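Local coordinates for dihydrodipicolinate synthase (Bacillus clausii KSM-K16, PDB 3E96), which probably catalyses the condensation of pyruvate with aspartate semialdehyde to 4-hydroxy-tetrahydrodipicolinate, the first committed step of lysine biosynthesis, as a lyase of the DapA family, at residues S213-V216 / N217-P220; D40-D44 / N45-V49; D151-L154 / V155-P159. All blocks are in the same frame, centred on the assembly; numbering follows the deposited sequence.

Interaction 1: S213-V216 / N217-P220; sequences SGLV and NLLP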
# COMPACT_ATOMS: atom_id res chain seq x y z
N SER B 213 2.14 -6.61 -19.28
CA SER B 213 2.72 -7.94 -19.28
C SER B 213 4.01 -8.03 -18.49
O SER B 213 4.89 -7.18 -18.62
CB SER B 213 2.99 -8.39 -20.72
OG SER B 213 3.69 -9.63 -20.74
N GLY B 214 4.10 -9.06 -17.65
CA GLY B 214 5.30 -9.31 -16.88
C GLY B 214 6.01 -10.45 -17.59
O GLY B 214 7.22 -10.66 -17.44
N LEU B 215 5.24 -11.19 -18.37
CA LEU B 215 5.77 -12.32 -19.12
C LEU B 215 6.88 -11.89 -20.09
O LEU B 215 7.79 -12.67 -20.38
CB LEU B 215 4.63 -13.00 -19.90
CG LEU B 215 4.97 -14.18 -20.82
CD1 LEU B 215 5.62 -15.29 -20.01
CD2 LEU B 215 3.70 -14.69 -21.48
N VAL B 216 6.82 -10.65 -20.57
CA VAL B 216 7.83 -10.16 -21.51
C VAL B 216 9.25 -10.19 -20.93
O VAL B 216 10.22 -10.14 -21.68
CB VAL B 216 7.53 -8.71 -21.98
CG1 VAL B 216 6.23 -8.69 -22.78
CG2 VAL B 216 7.45 -7.77 -20.80
N ASN B 217 9.37 -10.27 -19.61
CA ASN B 217 10.69 -10.32 -18.98
C ASN B 217 11.47 -11.57 -19.36
O ASN B 217 12.70 -11.57 -19.33
CB ASN B 217 10.59 -10.25 -17.46
CG ASN B 217 10.25 -8.86 -16.96
OD1 ASN B 217 9.10 -8.56 -16.62
ND2 ASN B 217 11.25 -7.99 -16.92
N LEU B 218 10.76 -12.64 -19.70
CA LEU B 218 11.42 -13.88 -20.08
C LEU B 218 11.05 -14.38 -21.48
O LEU B 218 11.91 -14.92 -22.18
CB LEU B 218 11.14 -14.99 -19.06
CG LEU B 218 9.68 -15.36 -18.75
CD1 LEU B 218 9.61 -16.79 -18.22
CD2 LEU B 218 9.10 -14.37 -17.73
N LEU B 219 9.80 -14.20 -21.87
CA LEU B 219 9.32 -14.67 -23.17
C LEU B 219 8.44 -13.65 -23.88
O LEU B 219 7.25 -13.87 -24.07
CB LEU B 219 8.53 -15.97 -22.96
CG LEU B 219 9.31 -17.10 -22.30
CD1 LEU B 219 8.36 -18.16 -21.74
CD2 LEU B 219 10.26 -17.71 -23.32
N PRO B 220 9.04 -12.53 -24.31
CA PRO B 220 8.28 -11.48 -25.00
C PRO B 220 7.55 -11.92 -26.26
O PRO B 220 6.52 -11.35 -26.61
CB PRO B 220 9.34 -10.41 -25.27
CG PRO B 220 10.60 -11.21 -25.39
CD PRO B 220 10.47 -12.20 -24.27
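The carbonyl oxygen of Leu-215 is gripped by two backbone N-H groups. Leu-219 N lies 2.9 Å from Leu-215 O, nearly in line with the C=O bond (163° at the oxygen), whereas Leu-218 N, at 3.0 Å from the same Leu-215 O, sits well above the carbonyl plane. One residue earlier, Asn-217 N donates to Gly-214 O over 3.1 Å, again from above the plane. Two i-to-i+3 bonds and one i-to-i+4 bond thus wind residues 214-219 into a short 3-10 turn that widens at its end. The entry to the turn is held by an ST motif: Val-216 N donates to Ser-213 OG (3.3 Å), and Glu-197 binds the same hydroxyl.

The side chains close around this backbone. Leu-218 CG occupies the crowded position between its own N and carbonyl carbon (chi1 56°), which brings CD2 within 3.4 Å of Leu-215 O, laying a methyl beside the doubly used acceptor. The chain of Leu-215 runs obliquely to that of Leu-219, with Leu-215 CD1 4.2 Å from Leu-219 CB. On another part of the turn the Pro-220 ring rests against Val-216: Pro-220 CD is 3.3 Å from Val-216 O, and the CB atoms of the two residues also touch. Every residue involved is buried, and Leu-215 and Leu-218 both pack on Phe-248 of helix 235-252.

Asn-217 comes within about 4 Å, side chain to side chain, of Thr-56, a predicted pyruvate-binding residue. The compact turn leads from strand 210-213, the last of the barrel, into helix 220-231, as a beta-alpha loop at the carboxyl ends of the strands, where TIM-barrel enzymes carry their active sites.

Interaction 2: D40-D44 / N45-V49; sequences DRIVD and NGIDV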
# COMPACT_ATOMS: atom_id res chain seq x y z
N ASP B 40 16.74 -4.68 -22.78
CA ASP B 40 17.05 -5.10 -24.15
C ASP B 40 16.17 -6.26 -24.59
O ASP B 40 15.61 -6.24 -25.69
CB ASP B 40 18.52 -5.52 -24.29
CG ASP B 40 19.48 -4.35 -24.20
OD1 ASP B 40 19.07 -3.20 -24.49
OD2 ASP B 40 20.67 -4.58 -23.87
N ARG B 41 16.03 -7.28 -23.75
CA ARG B 41 15.21 -8.43 -24.10
C ARG B 41 13.78 -8.00 -24.42
O ARG B 41 13.15 -8.51 -25.34
CB ARG B 41 15.18 -9.45 -22.96
CG ARG B 41 14.38 -10.71 -23.30
CD ARG B 41 14.44 -11.73 -22.18
NE ARG B 41 15.81 -12.15 -21.90
CZ ARG B 41 16.50 -11.78 -20.83
NH1 ARG B 41 15.96 -10.99 -19.92
NH2 ARG B 41 17.75 -12.20 -20.67
N ILE B 42 13.28 -7.04 -23.65
CA ILE B 42 11.93 -6.54 -23.85
C ILE B 42 11.76 -5.73 -25.14
O ILE B 42 10.99 -6.11 -26.02
CB ILE B 42 11.48 -5.68 -22.65
CG1 ILE B 42 11.32 -6.58 -21.41
CG2 ILE B 42 10.17 -4.95 -22.97
CD1 ILE B 42 11.02 -5.83 -20.12
N VAL B 43 12.50 -4.63 -25.25
CA VAL B 43 12.38 -3.76 -26.41
C VAL B 43 12.94 -4.27 -27.72
O VAL B 43 12.52 -3.82 -28.79
CB VAL B 43 12.99 -2.37 -26.11
CG1 VAL B 43 12.30 -1.75 -24.90
CG2 VAL B 43 14.48 -2.50 -25.89
N ASP B 44 13.88 -5.21 -27.67
CA ASP B 44 14.45 -5.75 -28.90
C ASP B 44 13.63 -6.91 -29.44
O ASP B 44 14.00 -7.51 -30.46
CB ASP B 44 15.89 -6.22 -28.68
CG ASP B 44 16.86 -5.06 -28.59
OD1 ASP B 44 16.68 -4.09 -29.34
OD2 ASP B 44 17.81 -5.14 -27.78
N ASN B 45 12.53 -7.24 -28.77
CA ASN B 45 11.70 -8.34 -29.23
C ASN B 45 10.24 -8.01 -29.48
O ASN B 45 9.36 -8.83 -29.21
CB ASN B 45 11.80 -9.52 -28.25
CG ASN B 45 13.17 -10.16 -28.25
OD1 ASN B 45 14.01 -9.87 -27.39
ND2 ASN B 45 13.42 -11.02 -29.23
N GLY B 46 9.98 -6.81 -29.99
CA GLY B 46 8.62 -6.43 -30.31
C GLY B 46 7.81 -5.59 -29.34
O GLY B 46 6.69 -5.19 -29.67
N ILE B 47 8.34 -5.31 -28.15
CA ILE B 47 7.60 -4.51 -27.18
C ILE B 47 7.98 -3.04 -27.37
O ILE B 47 9.16 -2.68 -27.31
CB ILE B 47 7.91 -4.95 -25.73
CG1 ILE B 47 7.77 -6.47 -25.61
CG2 ILE B 47 6.96 -4.27 -24.76
CD1 ILE B 47 6.42 -7.01 -26.05
N ASP B 48 6.97 -2.20 -27.59
CA ASP B 48 7.20 -0.78 -27.85
C ASP B 48 6.86 0.18 -26.72
O ASP B 48 6.96 1.40 -26.89
CB ASP B 48 6.45 -0.36 -29.12
CG ASP B 48 6.70 -1.31 -30.28
OD1 ASP B 48 7.86 -1.73 -30.47
OD2 ASP B 48 5.74 -1.64 -31.01
N VAL B 49 6.46 -0.36 -25.57
CA VAL B 49 6.15 0.45 -24.40
C VAL B 49 6.75 -0.27 -23.20
O VAL B 49 6.48 -1.45 -22.99
CB VAL B 49 4.62 0.61 -24.18
CG1 VAL B 49 4.37 1.42 -22.91
CG2 VAL B 49 3.98 1.29 -25.38
O HOH W 1 10.79 -2.09 -29.75
O HOH W 2 11.37 -4.51 -31.46
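Where helix 32-43 runs out, Ile-42 O receives two weak backbone bonds, from Asn-45 N at 3.3 Å and from Ile-47 N at 3.5 Å, while Gly-46, with a positive phi of 98°, lets the chain turn back toward strand 49-50. A beta carbon at Gly-46 would press on the carbonyl oxygen of Asn-45.

The apolar contact is made by two isoleucines whose side chains run obliquely past each other. Ile-42 CG2, anti to its own backbone nitrogen, reaches Ile-47 CB at 3.6 Å and also touches Ile-47 CG2. The CG1 branch of Ile-47 instead lies against the acceptor, with Ile-47 CG1 3.3 Å from Ile-42 O. Val-216 and Val-224 pack on Ile-47 from the last beta-alpha unit of the barrel.

Val-43 joins the turn through its backbone: its CA-H points at Ile-47 O (CA to O 3.5 Å, 158° at the hydrogen). Water 1 links the carbonyl oxygens of Val-43 and Ile-47, and water 2 donates to Val-43 O (3.0 Å) while accepting from Gly-46 N. Asp-44 turns its charge to Arg-81, which also pairs with Asp-40.

With two waters serving Val-43 O, Ile-47 O and Gly-46 N, the chemistry suggests a helix end where isoleucine packing, water bridges and the Arg-81 salt bridges supplement weak direct bonds at Ile-42 O.

Interaction 3: D151-L154 / V155-P159; sequences DRVL and VDLAP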
# COMPACT_ATOMS: atom_id res chain seq x y z
N ASP B 151 -16.47 3.46 -10.72
CA ASP B 151 -15.90 3.74 -12.03
C ASP B 151 -16.20 5.19 -12.40
O ASP B 151 -15.62 5.73 -13.35
CB ASP B 151 -16.49 2.81 -13.09
CG ASP B 151 -16.06 1.37 -12.89
OD1 ASP B 151 -14.88 1.15 -12.57
OD2 ASP B 151 -16.90 0.47 -13.07
N ARG B 152 -17.11 5.81 -11.67
CA ARG B 152 -17.47 7.21 -11.93
C ARG B 152 -16.20 8.07 -11.86
O ARG B 152 -16.11 9.10 -12.52
CB ARG B 152 -18.49 7.69 -10.89
CG ARG B 152 -18.87 9.16 -11.03
CD ARG B 152 -19.52 9.45 -12.38
NE ARG B 152 -19.84 10.86 -12.53
CZ ARG B 152 -20.47 11.38 -13.58
NH1 ARG B 152 -20.85 10.59 -14.58
NH2 ARG B 152 -20.71 12.68 -13.64
N VAL B 153 -15.24 7.64 -11.04
CA VAL B 153 -13.98 8.35 -10.91
C VAL B 153 -13.30 8.49 -12.27
O VAL B 153 -12.74 9.54 -12.60
CB VAL B 153 -13.01 7.61 -9.95
CG1 VAL B 153 -11.64 8.27 -9.98
CG2 VAL B 153 -13.57 7.62 -8.54
N LEU B 154 -13.33 7.42 -13.07
CA LEU B 154 -12.71 7.44 -14.39
C LEU B 154 -13.50 8.33 -15.34
O LEU B 154 -12.92 9.05 -16.16
CB LEU B 154 -12.62 6.02 -14.96
CG LEU B 154 -11.71 5.05 -14.19
CD1 LEU B 154 -11.78 3.66 -14.84
CD2 LEU B 154 -10.28 5.57 -14.19
N VAL B 155 -14.82 8.27 -15.25
CA VAL B 155 -15.67 9.09 -16.10
C VAL B 155 -15.37 10.56 -15.84
O VAL B 155 -15.31 11.37 -16.76
CB VAL B 155 -17.17 8.83 -15.82
CG1 VAL B 155 -18.03 9.74 -16.68
CG2 VAL B 155 -17.49 7.37 -16.10
N ASP B 156 -15.17 10.91 -14.57
CA ASP B 156 -14.89 12.30 -14.22
C ASP B 156 -13.48 12.77 -14.55
O ASP B 156 -13.26 13.97 -14.76
CB ASP B 156 -15.20 12.54 -12.74
CG ASP B 156 -16.68 12.41 -12.42
OD1 ASP B 156 -17.49 12.58 -13.36
OD2 ASP B 156 -17.03 12.15 -11.26
N LEU B 157 -12.53 11.84 -14.61
CA LEU B 157 -11.15 12.19 -14.93
C LEU B 157 -10.92 12.27 -16.44
O LEU B 157 -10.04 13.00 -16.90
CB LEU B 157 -10.18 11.16 -14.35
CG LEU B 157 -9.90 11.14 -12.84
CD1 LEU B 157 -9.06 9.91 -12.51
CD2 LEU B 157 -9.18 12.41 -12.44
N ALA B 158 -11.71 11.52 -17.19
CA ALA B 158 -11.57 11.45 -18.65
C ALA B 158 -11.34 12.77 -19.39
O ALA B 158 -10.51 12.83 -20.29
CB ALA B 158 -12.78 10.73 -19.25
N PRO B 159 -12.07 13.84 -19.03
CA PRO B 159 -11.91 15.13 -19.70
C PRO B 159 -10.51 15.74 -19.63
O PRO B 159 -10.14 16.56 -20.47
CB PRO B 159 -12.95 16.01 -18.99
CG PRO B 159 -14.01 15.04 -18.60
CD PRO B 159 -13.20 13.88 -18.08
O HOH W 3 -19.34 13.21 -10.42
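Arg-152 turns one face of its guanidinium to a single carboxylate oxygen, OD1 of Asp-156, one helical turn on. The two planes stand 89° apart, and Asp-156 OD1 lies over that face, 3.0 Å from Arg-152 NE and 3.2 Å from Arg-152 NH2. Because this oxygen is well out of the guanidinium plane, no N-H points at it, and the salt bridge rests on charge alone. The N-H of NE goes instead to water 3, in plane at the guanidinium edge; water 3 in turn donates to Asp-156 OD2 over 2.7 Å, tying the two groups together a second time. With chi1 at 177°, Arg-152 CG comes 3.5 Å from Asp-156 OD2; the bend at chi2 (62°) then turns CD and the guanidinium so that one face meets OD1. Arg-152 NH1 meets Val-155 CG1 obliquely at 3.6 Å. Were Asp-156 an alanine, the guanidinium would probably lose its counter-charge here and be freer to swing off the helix, and water 3 would lose one acceptor.

Val-153 and Leu-157 lie side by side and point the same way, Val-153 CG1 4.0 Å from Leu-157 CD1. The i-to-i+4 backbone bonds of the helix include Asp-156 N to Arg-152 O at 2.9 Å, Leu-157 N to Val-153 O, and Ala-158 N to Leu-154 O at 2.9 Å. At the first turn Asp-151 O accepts from both Leu-154 N and Val-155 N, while the Asp-151 carboxylate is engaged by Tyr-168 and Arg-175.

Leu-154 packs on Val-142 and Val-166 of the two flanking strands, and Leu-157 on Phe-129 of helix 122-136. This short helix, with the Arg-152/Asp-156 pair on its more open side and Val-153, Leu-154 and Leu-157 buried, is the crossover of the beta-alpha-beta unit 140-168, the repeating element of a TIM barrel.

Overall arrangement
Interactions 1 and 2 are neighbours, their centres about 10 Å apart. They touch where Pro-220 CG meets Asn-45 CB at 3.5 Å and Val-216 CG1 meets Ile-47 CD1 at 3.7 Å, joining the first and last beta-alpha units where the barrel closes. Interaction 3 lies on the far side of the chain's centre, about 31 Å from either by centres, on the crossover after strand 140-144. The chemistry differs with place: interaction 1, wholly in the core, relies on direct backbone bonds and aliphatic packing; partly buried interaction 2 adds waters at a helix end; interaction 3, also partly buried, combines a water-bridged ion pair with a buried aliphatic face.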